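Local coordinates for anthranilate synthase component I (Streptococcus pneumoniae serotype 4, PDB 5KCK), which belongs to the anthranilate synthase family, as an alpha/beta protein built around extended antiparallel sheets, at residues V97-I102 with R378-E383. Sequence-based numbering, arbitrary orientation.
Sequences VGYDMI and RIYELE
Tyr-99 and Asp-100 reach across to Tyr-380 from the start of a 3-10 segment that follows strand 92-97, and the backbones stand 10.5 Å apart at their nearest CA atoms, those of Asp-100 and Tyr-380. The contact joins this loop, in the N-terminal sequence region of the anthranilate synthase fold, to the C-terminal end of helix 372-382 in the C-terminal family region. Long side chains can span such a separation, and the two tyrosines account for most of the buried surface. Their side chains run antiparallel past one another, and Tyr-99 turns an edge to the face of Tyr-380 in an offset edge-to-face (T-shaped) pair, with ring planes at 74° and centroids 5.9 Å apart. The closest carbons are CE1 of Tyr-99 and CZ of Tyr-380, at 3.9 Å. Tyr-99 extends toward the helix because its CG stands anti to the backbone N (chi1 171°), which also carries its OH to within 4.0 Å of the CD1 methyl of Ile-379, a branched apolar residue fitted to this buried side of the helix. Arg-387 makes a cation-pi contact with Tyr-99.

Asp-100 supplies the polar link. Its carboxylate lies nearly coplanar with the Tyr-380 ring, 7° between the planes, and meets that ring at its edge, where the phenol OH is placed to donate to OD1 in a bond modelled so short that its exact length is doubtful. The other carboxylate oxygen, OD2, is bonded to Gly-388 N, and the Tyr-380 hydroxyl is also hydrogen-bonded to Arg-387 N, which ties the loop around 387-388 to both partners. Aspartate and tyrosine suit this buried spot because these backbone amides give their polar ends partners, while the ring adds apolar surface. As modelled, Tyr-380 OH lies a very short 2.4 Å from Asp-100 OD1.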
loop_
_atom_site.group_PDB
_atom_site.type_symbol
_atom_site.label_atom_id
_atom_site.label_comp_id
_atom_site.label_asym_id
_atom_site.label_seq_id
_atom_site.Cartn_x
_atom_site.Cartn_y
_atom_site.Cartn_z
ATOM N N VAL A 97 -0.069 -27.624 10.209
ATOM C CA VAL A 97 -0.300 -28.648 11.217
ATOM C C VAL A 97 -1.807 -28.866 11.273
ATOM O O VAL A 97 -2.569 -27.929 11.546
ATOM C CB VAL A 97 0.265 -28.226 12.583
ATOM C CG1 VAL A 97 -0.090 -29.222 13.652
ATOM C CG2 VAL A 97 1.770 -28.084 12.490
ATOM N N GLY A 98 -2.240 -30.084 10.969
ATOM C CA GLY A 98 -3.660 -30.366 10.952
ATOM C C GLY A 98 -4.261 -30.357 12.346
ATOM O O GLY A 98 -3.583 -30.566 13.349
ATOM N N TYR A 99 -5.567 -30.096 12.395
ATOM C CA TYR A 99 -6.296 -30.117 13.658
ATOM C C TYR A 99 -6.026 -31.399 14.429
ATOM O O TYR A 99 -5.835 -31.374 15.651
ATOM C CB TYR A 99 -7.787 -29.959 13.367
ATOM C CG TYR A 99 -8.726 -30.175 14.534
ATOM C CD1 TYR A 99 -9.231 -31.448 14.824
ATOM C CD2 TYR A 99 -9.153 -29.108 15.307
ATOM C CE1 TYR A 99 -10.115 -31.651 15.880
ATOM C CE2 TYR A 99 -10.042 -29.296 16.352
ATOM C CZ TYR A 99 -10.515 -30.566 16.639
ATOM O OH TYR A 99 -11.386 -30.744 17.682
ATOM N N ASP A 100 -5.963 -32.525 13.719
ATOM C CA ASP A 100 -5.883 -33.833 14.351
ATOM C C ASP A 100 -4.517 -34.137 14.946
ATOM O O ASP A 100 -4.383 -35.140 15.656
ATOM C CB ASP A 100 -6.290 -34.888 13.333
ATOM C CG ASP A 100 -7.670 -34.615 12.762
ATOM O OD1 ASP A 100 -8.654 -35.033 13.398
ATOM O OD2 ASP A 100 -7.771 -33.944 11.710
HETATM N N MSE A 101 -3.517 -33.301 14.705
HETATM C CA MSE A 101 -2.233 -33.477 15.360
HETATM C C MSE A 101 -2.368 -33.476 16.888
HETATM O O MSE A 101 -1.633 -34.178 17.576
HETATM C CB MSE A 101 -1.266 -32.391 14.906
HETATM C CG MSE A 101 -0.734 -32.637 13.506
HETATM SE SE MSE A 101 0.524 -34.141 13.434
HETATM C CE MSE A 101 1.828 -33.452 14.720
ATOM N N ILE A 102 -3.323 -32.705 17.414
ATOM C CA ILE A 102 -3.495 -32.633 18.862
ATOM C C ILE A 102 -3.860 -33.995 19.452
ATOM O O ILE A 102 -3.658 -34.222 20.650
ATOM C CB ILE A 102 -4.545 -31.555 19.234
ATOM C CG1 ILE A 102 -4.460 -31.204 20.727
ATOM C CG2 ILE A 102 -5.955 -32.032 18.913
ATOM C CD1 ILE A 102 -3.093 -30.710 21.167
ATOM N N ARG A 378 -16.497 -34.226 22.186
ATOM C CA ARG A 378 -17.870 -34.126 21.695
ATOM C C ARG A 378 -17.912 -33.837 20.198
ATOM O O ARG A 378 -18.773 -34.368 19.485
ATOM C CB ARG A 378 -18.625 -33.054 22.468
ATOM C CG ARG A 378 -18.749 -33.352 23.965
ATOM C CD ARG A 378 -19.377 -34.721 24.249
ATOM N NE ARG A 378 -19.758 -34.837 25.654
ATOM C CZ ARG A 378 -20.074 -35.973 26.263
ATOM N NH1 ARG A 378 -20.056 -37.117 25.596
ATOM N NH2 ARG A 378 -20.408 -35.963 27.547
ATOM N N ILE A 379 -16.988 -33.007 19.704
ATOM C CA ILE A 379 -16.941 -32.704 18.274
ATOM C C ILE A 379 -16.790 -33.980 17.458
ATOM O O ILE A 379 -17.436 -34.146 16.416
ATOM C CB ILE A 379 -15.812 -31.702 17.969
ATOM C CG1 ILE A 379 -16.210 -30.304 18.441
ATOM C CG2 ILE A 379 -15.458 -31.704 16.462
ATOM C CD1 ILE A 379 -15.044 -29.333 18.513
ATOM N N TYR A 380 -15.960 -34.910 17.919
ATOM C CA TYR A 380 -15.755 -36.134 17.162
ATOM C C TYR A 380 -16.755 -37.231 17.502
ATOM O O TYR A 380 -16.687 -38.319 16.918
ATOM C CB TYR A 380 -14.319 -36.617 17.338
ATOM C CG TYR A 380 -13.415 -36.003 16.293
ATOM C CD1 TYR A 380 -13.954 -35.268 15.237
ATOM C CD2 TYR A 380 -12.037 -36.167 16.340
ATOM C CE1 TYR A 380 -13.148 -34.712 14.265
ATOM C CE2 TYR A 380 -11.220 -35.608 15.372
ATOM C CZ TYR A 380 -11.781 -34.880 14.341
ATOM O OH TYR A 380 -10.976 -34.331 13.368
ATOM N N GLU A 381 -17.692 -36.970 18.409
ATOM C CA GLU A 381 -18.872 -37.810 18.521
ATOM C C GLU A 381 -19.986 -37.343 17.600
ATOM O O GLU A 381 -20.871 -38.133 17.267
ATOM C CB GLU A 381 -19.364 -37.850 19.977
ATOM C CG GLU A 381 -18.371 -38.532 20.927
ATOM C CD GLU A 381 -18.705 -38.358 22.410
ATOM O OE1 GLU A 381 -19.691 -37.669 22.754
ATOM O OE2 GLU A 381 -17.960 -38.919 23.241
ATOM N N LEU A 382 -19.933 -36.091 17.152
ATOM C CA LEU A 382 -20.956 -35.485 16.311
ATOM C C LEU A 382 -20.526 -35.321 14.860
ATOM O O LEU A 382 -21.262 -35.703 13.952
ATOM C CB LEU A 382 -21.348 -34.124 16.893
ATOM C CG LEU A 382 -21.859 -34.218 18.322
ATOM C CD1 LEU A 382 -22.063 -32.830 18.897
ATOM C CD2 LEU A 382 -23.154 -35.016 18.347
ATOM N N GLU A 383 -19.359 -34.745 14.605
ATOM C CA GLU A 383 -18.908 -34.602 13.227
ATOM C C GLU A 383 -18.555 -35.965 12.647
ATOM O O GLU A 383 -18.062 -36.851 13.352
ATOM C CB GLU A 383 -17.714 -33.652 13.148
ATOM C CG GLU A 383 -18.080 -32.206 13.460
ATOM C CD GLU A 383 -16.927 -31.244 13.251
ATOM O OE1 GLU A 383 -15.826 -31.711 12.881
ATOM O OE2 GLU A 383 -17.123 -30.018 13.454
#